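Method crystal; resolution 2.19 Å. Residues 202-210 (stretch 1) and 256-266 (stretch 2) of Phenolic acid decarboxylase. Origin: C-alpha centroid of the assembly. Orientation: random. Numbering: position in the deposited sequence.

Stretch 1 (202-210) PIAITIGNN
Stretch 2, residues 256-266: GSEVVLEGHII

The two stretches form an antiparallel pair of β-strands, held by a regular ladder of backbone hydrogen bonds and extended at one end by a polar side-chain link. Strand 202-207 runs at 143° to strand 259-265, with Pro 202 opposite His 264 (CA-CA 4.0 Å), Ala 204 opposite Glu 262 (CA-CA 4.5 Å) and Thr 206 opposite Val 260 (CA-CA 4.4 Å) as the non-hydrogen-bonded pairs. Alternating with them are the hydrogen-bonded pairs, each closed by two bonds: Ile 203 N to Gly 263 O 2.9 Å and Gly 263 N to Ile 203 O 3.0 Å; Ile 205 N to Leu 261 O 2.7 Å and Leu 261 N to Ile 205 O 2.6 Å; Ile 207 N to Val 259 O 2.8 Å and Val 259 N to Ile 207 O 3.0 Å. Proline, lacking an amide hydrogen, suits a non-bonded site; Pro 202 CA instead lies 3.3 Å from Gly 263 O in a CA-H...O contact.

Phi/psi values such as -118/110 at Ile 205 and -111/102 at Leu 261 keep the chains extended, so side chains alternate between faces. Branched aliphatics pack on the face of Ile 205 (chi1 m, chi2 t), Ile 207 (m, t), Val 259 (t) and Leu 261 (m, t): Ile 205 CB meets Leu 261 CB at 3.7 Å, and Ile 207 CD1 meets Leu 261 CD1 at 4.0 Å. Ile 203 (p, t) reaches diagonally, its CG2 4.1 Å from Ile 265 CG1.

Beyond the strand, Gly 208 turns to phi/psi 75/86, a positive phi that favours glycine; an ideal CB would clash with Glu 258 CG at 2.6 Å. Glu 258 N donates to Gly 208 O (2.9 Å). Ser 257 OG (chi1 m) donates to Asn 209 OD1 at 2.6 Å, while Asn 209 ND2 (chi1 m, chi2 -64°) donates to Thr 206 OG1 at 3.1 Å.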

# COMPACT_ATOMS: atom_id res chain seq x y z
N PRO C 202 -12.04 -38.88 -37.22
CA PRO C 202 -13.50 -38.87 -37.18
C PRO C 202 -14.05 -38.25 -35.90
O PRO C 202 -13.53 -38.46 -34.80
CB PRO C 202 -13.87 -40.36 -37.26
CG PRO C 202 -12.59 -41.13 -37.04
CD PRO C 202 -11.47 -40.17 -36.78
N ILE C 203 -15.11 -37.45 -36.07
CA ILE C 203 -15.86 -36.89 -34.95
C ILE C 203 -17.35 -36.99 -35.27
O ILE C 203 -17.75 -37.18 -36.42
CB ILE C 203 -15.50 -35.41 -34.64
CG1 ILE C 203 -16.23 -34.46 -35.59
CG2 ILE C 203 -13.99 -35.18 -34.70
CD1 ILE C 203 -16.07 -33.01 -35.22
N ALA C 204 -18.16 -36.87 -34.23
CA ALA C 204 -19.61 -36.79 -34.35
C ALA C 204 -20.10 -35.52 -33.67
O ALA C 204 -19.66 -35.20 -32.55
CB ALA C 204 -20.29 -38.02 -33.75
N ILE C 205 -20.99 -34.80 -34.33
CA ILE C 205 -21.51 -33.53 -33.84
C ILE C 205 -23.01 -33.70 -33.64
O ILE C 205 -23.76 -33.82 -34.62
CB ILE C 205 -21.21 -32.38 -34.81
CG1 ILE C 205 -19.71 -32.23 -35.02
CG2 ILE C 205 -21.81 -31.08 -34.30
CD1 ILE C 205 -19.34 -31.38 -36.21
N THR C 206 -23.45 -33.72 -32.38
CA THR C 206 -24.85 -33.92 -32.05
C THR C 206 -25.50 -32.60 -31.66
O THR C 206 -24.92 -31.81 -30.90
CB THR C 206 -25.01 -34.93 -30.91
OG1 THR C 206 -24.55 -34.35 -29.68
CG2 THR C 206 -24.20 -36.19 -31.21
N ILE C 207 -26.70 -32.36 -32.18
CA ILE C 207 -27.44 -31.13 -31.98
C ILE C 207 -28.83 -31.48 -31.47
O ILE C 207 -29.46 -32.42 -31.97
CB ILE C 207 -27.52 -30.30 -33.28
CG1 ILE C 207 -26.12 -30.03 -33.83
CG2 ILE C 207 -28.27 -28.99 -33.04
CD1 ILE C 207 -26.11 -29.59 -35.28
N GLY C 208 -29.31 -30.73 -30.48
CA GLY C 208 -30.62 -30.98 -29.91
C GLY C 208 -30.62 -32.19 -29.00
O GLY C 208 -30.95 -33.30 -29.43
N ASN C 209 -30.28 -31.98 -27.73
CA ASN C 209 -30.04 -33.09 -26.81
C ASN C 209 -30.80 -32.90 -25.51
O ASN C 209 -31.29 -31.81 -25.20
CB ASN C 209 -28.54 -33.24 -26.50
CG ASN C 209 -27.75 -33.77 -27.68
OD1 ASN C 209 -27.96 -34.89 -28.12
ND2 ASN C 209 -26.82 -32.96 -28.18
N ASN C 210 -30.89 -34.00 -24.77
CA ASN C 210 -31.22 -34.04 -23.35
C ASN C 210 -30.41 -32.94 -22.66
O ASN C 210 -29.19 -32.86 -22.85
CB ASN C 210 -30.90 -35.44 -22.80
CG ASN C 210 -31.06 -35.56 -21.29
OD1 ASN C 210 -31.44 -34.62 -20.59
ND2 ASN C 210 -30.78 -36.75 -20.78
N GLY C 256 -31.36 -40.01 -28.70
CA GLY C 256 -32.41 -39.06 -28.97
C GLY C 256 -32.02 -37.71 -29.54
O GLY C 256 -32.86 -36.80 -29.53
N SER C 257 -30.79 -37.55 -30.03
CA SER C 257 -30.41 -36.27 -30.62
C SER C 257 -31.29 -35.94 -31.82
O SER C 257 -31.66 -36.82 -32.61
CB SER C 257 -28.96 -36.29 -31.06
OG SER C 257 -28.13 -36.72 -30.00
N GLU C 258 -31.61 -34.66 -31.95
CA GLU C 258 -32.38 -34.22 -33.10
C GLU C 258 -31.58 -34.35 -34.39
O GLU C 258 -32.13 -34.75 -35.42
CB GLU C 258 -32.84 -32.78 -32.89
CG GLU C 258 -33.76 -32.60 -31.70
CD GLU C 258 -35.22 -32.70 -32.07
OE1 GLU C 258 -35.53 -32.87 -33.27
OE2 GLU C 258 -36.07 -32.59 -31.16
N VAL C 259 -30.29 -34.02 -34.35
CA VAL C 259 -29.42 -34.07 -35.51
C VAL C 259 -28.07 -34.64 -35.08
O VAL C 259 -27.57 -34.31 -34.00
CB VAL C 259 -29.24 -32.68 -36.15
CG1 VAL C 259 -28.32 -32.74 -37.36
CG2 VAL C 259 -30.58 -32.08 -36.55
N VAL C 260 -27.49 -35.50 -35.92
CA VAL C 260 -26.15 -36.03 -35.71
C VAL C 260 -25.34 -35.78 -36.97
O VAL C 260 -25.77 -36.15 -38.07
CB VAL C 260 -26.16 -37.53 -35.36
CG1 VAL C 260 -24.74 -38.03 -35.16
CG2 VAL C 260 -27.01 -37.79 -34.12
N LEU C 261 -24.18 -35.15 -36.82
CA LEU C 261 -23.29 -34.83 -37.93
C LEU C 261 -22.05 -35.70 -37.81
O LEU C 261 -21.16 -35.42 -37.00
CB LEU C 261 -22.93 -33.35 -37.94
CG LEU C 261 -24.08 -32.35 -37.89
CD1 LEU C 261 -23.56 -30.93 -38.08
CD2 LEU C 261 -25.11 -32.68 -38.95
N GLU C 262 -21.98 -36.76 -38.62
CA GLU C 262 -20.82 -37.63 -38.64
C GLU C 262 -19.85 -37.15 -39.71
O GLU C 262 -20.23 -36.94 -40.86
CB GLU C 262 -21.24 -39.08 -38.91
CG GLU C 262 -22.23 -39.61 -37.89
CD GLU C 262 -22.65 -41.05 -38.16
OE1 GLU C 262 -21.91 -41.75 -38.89
OE2 GLU C 262 -23.70 -41.47 -37.65
N GLY C 263 -18.59 -36.98 -39.31
CA GLY C 263 -17.60 -36.49 -40.24
C GLY C 263 -16.20 -36.68 -39.71
O GLY C 263 -15.96 -37.51 -38.84
N HIS C 264 -15.27 -35.89 -40.25
CA HIS C 264 -13.87 -36.02 -39.89
C HIS C 264 -13.16 -34.69 -40.05
O HIS C 264 -13.49 -33.89 -40.93
CB HIS C 264 -13.17 -37.08 -40.75
CG HIS C 264 -13.12 -36.74 -42.21
ND1 HIS C 264 -14.02 -37.24 -43.12
CD2 HIS C 264 -12.26 -35.96 -42.91
CE1 HIS C 264 -13.73 -36.77 -44.32
NE2 HIS C 264 -12.67 -35.99 -44.22
N ILE C 265 -12.16 -34.47 -39.19
CA ILE C 265 -11.25 -33.35 -39.38
C ILE C 265 -10.40 -33.61 -40.62
O ILE C 265 -9.81 -34.68 -40.78
CB ILE C 265 -10.37 -33.15 -38.14
CG1 ILE C 265 -11.23 -33.15 -36.87
CG2 ILE C 265 -9.58 -31.85 -38.26
CD1 ILE C 265 -10.55 -32.55 -35.67
N ILE C 266 -10.35 -32.62 -41.51
CA ILE C 266 -9.58 -32.75 -42.75
C ILE C 266 -8.12 -32.45 -42.43
O ILE C 266 -7.79 -31.34 -41.98
CB ILE C 266 -10.13 -31.81 -43.83
CG1 ILE C 266 -11.66 -31.81 -43.80
CG2 ILE C 266 -9.63 -32.24 -45.20
CD1 ILE C 266 -12.30 -30.82 -44.74